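Local coordinates for viral structural protein 4 (Bombyx mori cytoplasmic polyhedrosis virus, PDB 6TZ0) that binds GTP, probably as a P-loop nucleotide-binding partner of the viral RNA-dependent RNA polymerase during transcription of the double-stranded RNA genome, at residues R388-N393 with Y405-D410; A422-L426 with V525-L530. The contacts are given in a common frame with arbitrary orientation. Residues are numbered along the deposited sequence.

Contact 1 (R388-N393 with Y405-D410)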
# COMPACT_ATOMS: atom_id res chain seq x y z
N ARG B 388 -16.24 22.00 31.63
CA ARG B 388 -16.85 23.19 32.21
C ARG B 388 -17.82 23.86 31.25
O ARG B 388 -18.68 24.63 31.69
CB ARG B 388 -15.77 24.19 32.64
CG ARG B 388 -14.88 23.69 33.76
CD ARG B 388 -13.96 24.78 34.24
NE ARG B 388 -13.02 24.37 35.28
CZ ARG B 388 -11.73 24.18 35.08
NH1 ARG B 388 -11.20 24.40 33.88
NH2 ARG B 388 -10.95 23.81 36.08
N TRP B 389 -17.71 23.60 29.95
CA TRP B 389 -18.72 24.04 29.00
C TRP B 389 -19.99 23.22 29.13
O TRP B 389 -21.10 23.76 29.22
CB TRP B 389 -18.17 23.94 27.59
CG TRP B 389 -19.13 24.34 26.53
CD1 TRP B 389 -19.49 25.60 26.18
CD2 TRP B 389 -19.92 23.46 25.72
NE1 TRP B 389 -20.41 25.57 25.17
CE2 TRP B 389 -20.70 24.26 24.87
CE3 TRP B 389 -20.02 22.07 25.62
CZ2 TRP B 389 -21.57 23.72 23.94
CZ3 TRP B 389 -20.88 21.54 24.69
CH2 TRP B 389 -21.64 22.36 23.86
N LEU B 390 -19.85 21.89 29.13
CA LEU B 390 -20.98 20.98 29.14
C LEU B 390 -21.69 20.96 30.49
O LEU B 390 -22.87 20.60 30.55
CB LEU B 390 -20.51 19.58 28.75
CG LEU B 390 -21.48 18.44 28.51
CD1 LEU B 390 -22.41 18.77 27.38
CD2 LEU B 390 -20.71 17.19 28.20
N ALA B 391 -21.01 21.37 31.56
CA ALA B 391 -21.71 21.49 32.84
C ALA B 391 -22.69 22.66 32.86
O ALA B 391 -23.58 22.68 33.71
CB ALA B 391 -20.70 21.64 33.97
N LYS B 392 -22.54 23.62 31.96
CA LYS B 392 -23.49 24.71 31.80
C LYS B 392 -24.47 24.49 30.66
O LYS B 392 -25.66 24.76 30.82
CB LYS B 392 -22.75 26.03 31.55
CG LYS B 392 -21.87 26.47 32.69
CD LYS B 392 -22.70 26.88 33.88
CE LYS B 392 -21.83 27.32 35.04
NZ LYS B 392 -21.12 28.59 34.75
N ASN B 393 -24.01 23.97 29.52
CA ASN B 393 -24.76 24.04 28.28
C ASN B 393 -25.31 22.70 27.81
O ASN B 393 -25.60 22.54 26.62
CB ASN B 393 -23.89 24.65 27.18
CG ASN B 393 -23.67 26.12 27.36
OD1 ASN B 393 -24.60 26.87 27.67
ND2 ASN B 393 -22.44 26.56 27.18
N TYR B 405 -16.54 33.23 25.34
CA TYR B 405 -17.44 32.60 26.30
C TYR B 405 -16.85 31.31 26.86
O TYR B 405 -16.86 31.08 28.08
CB TYR B 405 -18.79 32.34 25.63
CG TYR B 405 -19.77 31.56 26.47
CD1 TYR B 405 -20.30 32.11 27.63
CD2 TYR B 405 -20.21 30.30 26.08
CE1 TYR B 405 -21.21 31.41 28.40
CE2 TYR B 405 -21.12 29.60 26.84
CZ TYR B 405 -21.61 30.15 28.00
OH TYR B 405 -22.52 29.46 28.75
N VAL B 406 -16.32 30.46 25.98
CA VAL B 406 -15.65 29.23 26.39
C VAL B 406 -14.41 29.55 27.21
O VAL B 406 -14.09 28.86 28.19
CB VAL B 406 -15.32 28.38 25.14
CG1 VAL B 406 -14.53 27.14 25.50
CG2 VAL B 406 -16.58 27.99 24.42
N LEU B 407 -13.72 30.63 26.87
CA LEU B 407 -12.55 31.05 27.62
C LEU B 407 -12.93 31.61 28.98
O LEU B 407 -12.17 31.49 29.95
CB LEU B 407 -11.78 32.09 26.80
CG LEU B 407 -10.39 32.48 27.26
CD1 LEU B 407 -9.49 31.27 27.16
CD2 LEU B 407 -9.86 33.61 26.42
N SER B 408 -14.11 32.23 29.09
CA SER B 408 -14.62 32.68 30.37
C SER B 408 -15.08 31.52 31.24
O SER B 408 -15.11 31.65 32.47
CB SER B 408 -15.77 33.66 30.16
OG SER B 408 -16.88 32.99 29.59
N LEU B 409 -15.45 30.40 30.63
CA LEU B 409 -15.82 29.23 31.42
C LEU B 409 -14.63 28.40 31.87
O LEU B 409 -14.84 27.41 32.58
CB LEU B 409 -16.78 28.34 30.64
CG LEU B 409 -18.19 28.87 30.42
CD1 LEU B 409 -18.99 27.93 29.55
CD2 LEU B 409 -18.87 29.08 31.75
N ASP B 410 -13.40 28.76 31.51
CA ASP B 410 -12.22 28.00 31.90
C ASP B 410 -11.67 28.37 33.25
O ASP B 410 -10.49 28.11 33.50
CB ASP B 410 -11.11 28.15 30.86
CG ASP B 410 -11.34 27.32 29.65
OD1 ASP B 410 -12.00 26.28 29.79
OD2 ASP B 410 -10.83 27.68 28.56

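Contact 2 (A422-L426 with V525-L530)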
# COMPACT_ATOMS: atom_id res chain seq x y z
N ALA B 422 -18.31 11.43 38.01
CA ALA B 422 -17.43 10.58 38.81
C ALA B 422 -17.75 10.67 40.29
O ALA B 422 -17.64 9.68 41.02
CB ALA B 422 -15.97 10.96 38.56
N SER B 423 -18.20 11.84 40.76
CA SER B 423 -18.57 11.97 42.17
C SER B 423 -19.84 11.19 42.47
O SER B 423 -19.94 10.55 43.53
CB SER B 423 -18.74 13.45 42.52
OG SER B 423 -19.09 13.60 43.89
N GLU B 424 -20.82 11.22 41.56
CA GLU B 424 -22.01 10.39 41.73
C GLU B 424 -21.67 8.91 41.67
O GLU B 424 -22.25 8.09 42.41
CB GLU B 424 -23.04 10.73 40.66
CG GLU B 424 -23.64 12.11 40.80
CD GLU B 424 -24.61 12.44 39.70
OE1 GLU B 424 -24.75 11.61 38.76
OE2 GLU B 424 -25.24 13.52 39.75
N LEU B 425 -20.71 8.54 40.81
CA LEU B 425 -20.28 7.16 40.70
C LEU B 425 -19.57 6.69 41.97
O LEU B 425 -19.67 5.53 42.35
CB LEU B 425 -19.37 7.02 39.49
CG LEU B 425 -18.98 5.63 39.04
CD1 LEU B 425 -20.23 4.91 38.62
CD2 LEU B 425 -17.99 5.71 37.90
N LEU B 426 -18.84 7.59 42.63
CA LEU B 426 -18.17 7.24 43.88
C LEU B 426 -19.16 7.14 45.03
O LEU B 426 -19.00 6.30 45.92
CB LEU B 426 -17.07 8.25 44.21
CG LEU B 426 -15.81 8.22 43.36
CD1 LEU B 426 -14.95 9.43 43.65
CD2 LEU B 426 -15.02 6.97 43.65
N VAL B 525 -10.95 13.12 46.42
CA VAL B 525 -11.20 11.73 46.08
C VAL B 525 -11.55 11.61 44.61
O VAL B 525 -11.07 10.72 43.90
CB VAL B 525 -12.34 11.17 46.95
CG1 VAL B 525 -12.43 9.66 46.81
CG2 VAL B 525 -12.18 11.62 48.37
N VAL B 526 -12.41 12.51 44.13
CA VAL B 526 -12.80 12.55 42.73
C VAL B 526 -11.60 12.89 41.86
O VAL B 526 -11.43 12.34 40.77
CB VAL B 526 -13.94 13.58 42.55
CG1 VAL B 526 -14.43 13.61 41.12
CG2 VAL B 526 -15.06 13.28 43.52
N GLN B 527 -10.72 13.76 42.37
CA GLN B 527 -9.53 14.15 41.63
C GLN B 527 -8.55 12.99 41.50
O GLN B 527 -8.00 12.76 40.41
CB GLN B 527 -8.87 15.33 42.33
CG GLN B 527 -9.69 16.59 42.29
CD GLN B 527 -9.78 17.15 40.90
OE1 GLN B 527 -8.80 17.20 40.17
NE2 GLN B 527 -10.98 17.56 40.50
N LEU B 528 -8.35 12.22 42.57
CA LEU B 528 -7.48 11.06 42.51
C LEU B 528 -8.08 9.96 41.64
O LEU B 528 -7.35 9.28 40.89
CB LEU B 528 -7.21 10.55 43.92
CG LEU B 528 -6.23 9.39 44.05
CD1 LEU B 528 -4.86 9.78 43.54
CD2 LEU B 528 -6.14 8.99 45.50
N PHE B 529 -9.40 9.80 41.69
CA PHE B 529 -10.09 8.81 40.87
C PHE B 529 -9.98 9.15 39.39
O PHE B 529 -9.72 8.27 38.55
CB PHE B 529 -11.55 8.71 41.31
CG PHE B 529 -12.35 7.71 40.54
CD1 PHE B 529 -12.13 6.36 40.69
CD2 PHE B 529 -13.36 8.13 39.68
CE1 PHE B 529 -12.87 5.44 39.99
CE2 PHE B 529 -14.10 7.21 38.98
CZ PHE B 529 -13.86 5.87 39.13
N LEU B 530 -10.13 10.43 39.04
CA LEU B 530 -10.00 10.84 37.65
C LEU B 530 -8.56 10.77 37.18
O LEU B 530 -8.32 10.46 36.01
CB LEU B 530 -10.55 12.24 37.45
CG LEU B 530 -12.07 12.30 37.52
CD1 LEU B 530 -12.56 13.72 37.41
CD2 LEU B 530 -12.64 11.45 36.42

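Contact 1 (R388-N393 with Y405-D410)
Start at Tyr-405, on the helix that ends at Ser-408. Its chi1 of 174° carries the ring across to helix 385-393, where Asn-393 ND2 donates a hydrogen bond to Tyr-405 OH at 3.3 Å, arriving at the edge of the ring. Tyr-405 CE2 also comes within 4.4 Å of Trp-389 CD1. Val-406 is next, with CG2 4.2 Å from the same Trp-389 CD1; its side chain also rests on Leu-381 of strand 378-381.

Leu-409, just past the helix end, is the centre of the contact. Its CD1 sits 3.9 Å from Trp-389 CA and 4.1 Å from Trp-389 CD1, while Lys-392 brings NZ to 3.8 Å from Leu-409 CD2. The backbone joins in as well: Arg-388 CD packs 3.2 Å from Leu-409 O. Asp-410 ends the walk with OD1 4.6 Å from Arg-388 NH1, too far for a salt bridge; the guanidinium is instead held by its NE, bonded to Asn-414 O.

Trp-389 is closed in further by Phe-401 and Phe-471, and its NE1 bonds to Ser-400 O. What results is a helix-loop-helix unit, two short helices joined by a loop of about nine residues and packed through an aromatic-aliphatic cluster, lying after strand 378-381 at the edge of the parallel sheet of a P-loop-type nucleotide-binding domain.

Contact 2 (A422-L426 with V525-L530)
Leu-426, Phe-529 and Val-526 carry this crossing, in which the two helical segments run nearly perpendicular, at 102°, with their axes 9.8 Å apart. Leu-426 lays CD2 over one face of the Phe-529 ring, 4.3 Å from its centroid and 15° off the normal, a well-centred CH-pi contact. Its other methyl, CD1, reaches the valines, 4.0 Å from Val-525 CG1 and 3.9 Å from Val-526 CG2.

Phe-529 also meets Ala-422, one turn before Leu-426, and Leu-425, next to it: Ala-422 CB lies at the ring edge, 4.0 Å from Phe-529 CD2, and Leu-425 CD2 is 4.3 Å from Phe-529 CE2. Val-526 sits where the backbones come closest, its CA 5.8 Å from that of Ser-423. Here its CG2 touches Ser-423 CB at 3.8 Å and its CG1 touches Ala-422 CB at 4.0 Å.

Helix 442-457 packs against both partners, with Met-452 touching Ala-422 and Leu-530, whose side chain also lies against the GTP-site residue Lys-355. Between the two segments the closest approach of every touching pair is between carbons, so the crossing rests on shape fit and exclusion of water, without polar bonds to fix its angle.

Contact 1 closes before contact 2 opens, and helices 403-408 and 417-427 follow one another in the chain. Their centres are 20 Å apart and the nearest atoms about 8 Å, so the two do not touch. Both are partly buried, far from the centre of the chain, but contact 1 is local and mixes apolar packing with a side-chain hydrogen bond and has exposed Lys-392 at its margin. Contact 2 joins helices almost a hundred residues apart and is held by apolar packing, with no hydrogen bond between its segments. Each lies near the GTP site: the side chain of Arg-388 is about 7 Å from that of Lys-355, and Leu-530's about 4 Å from it.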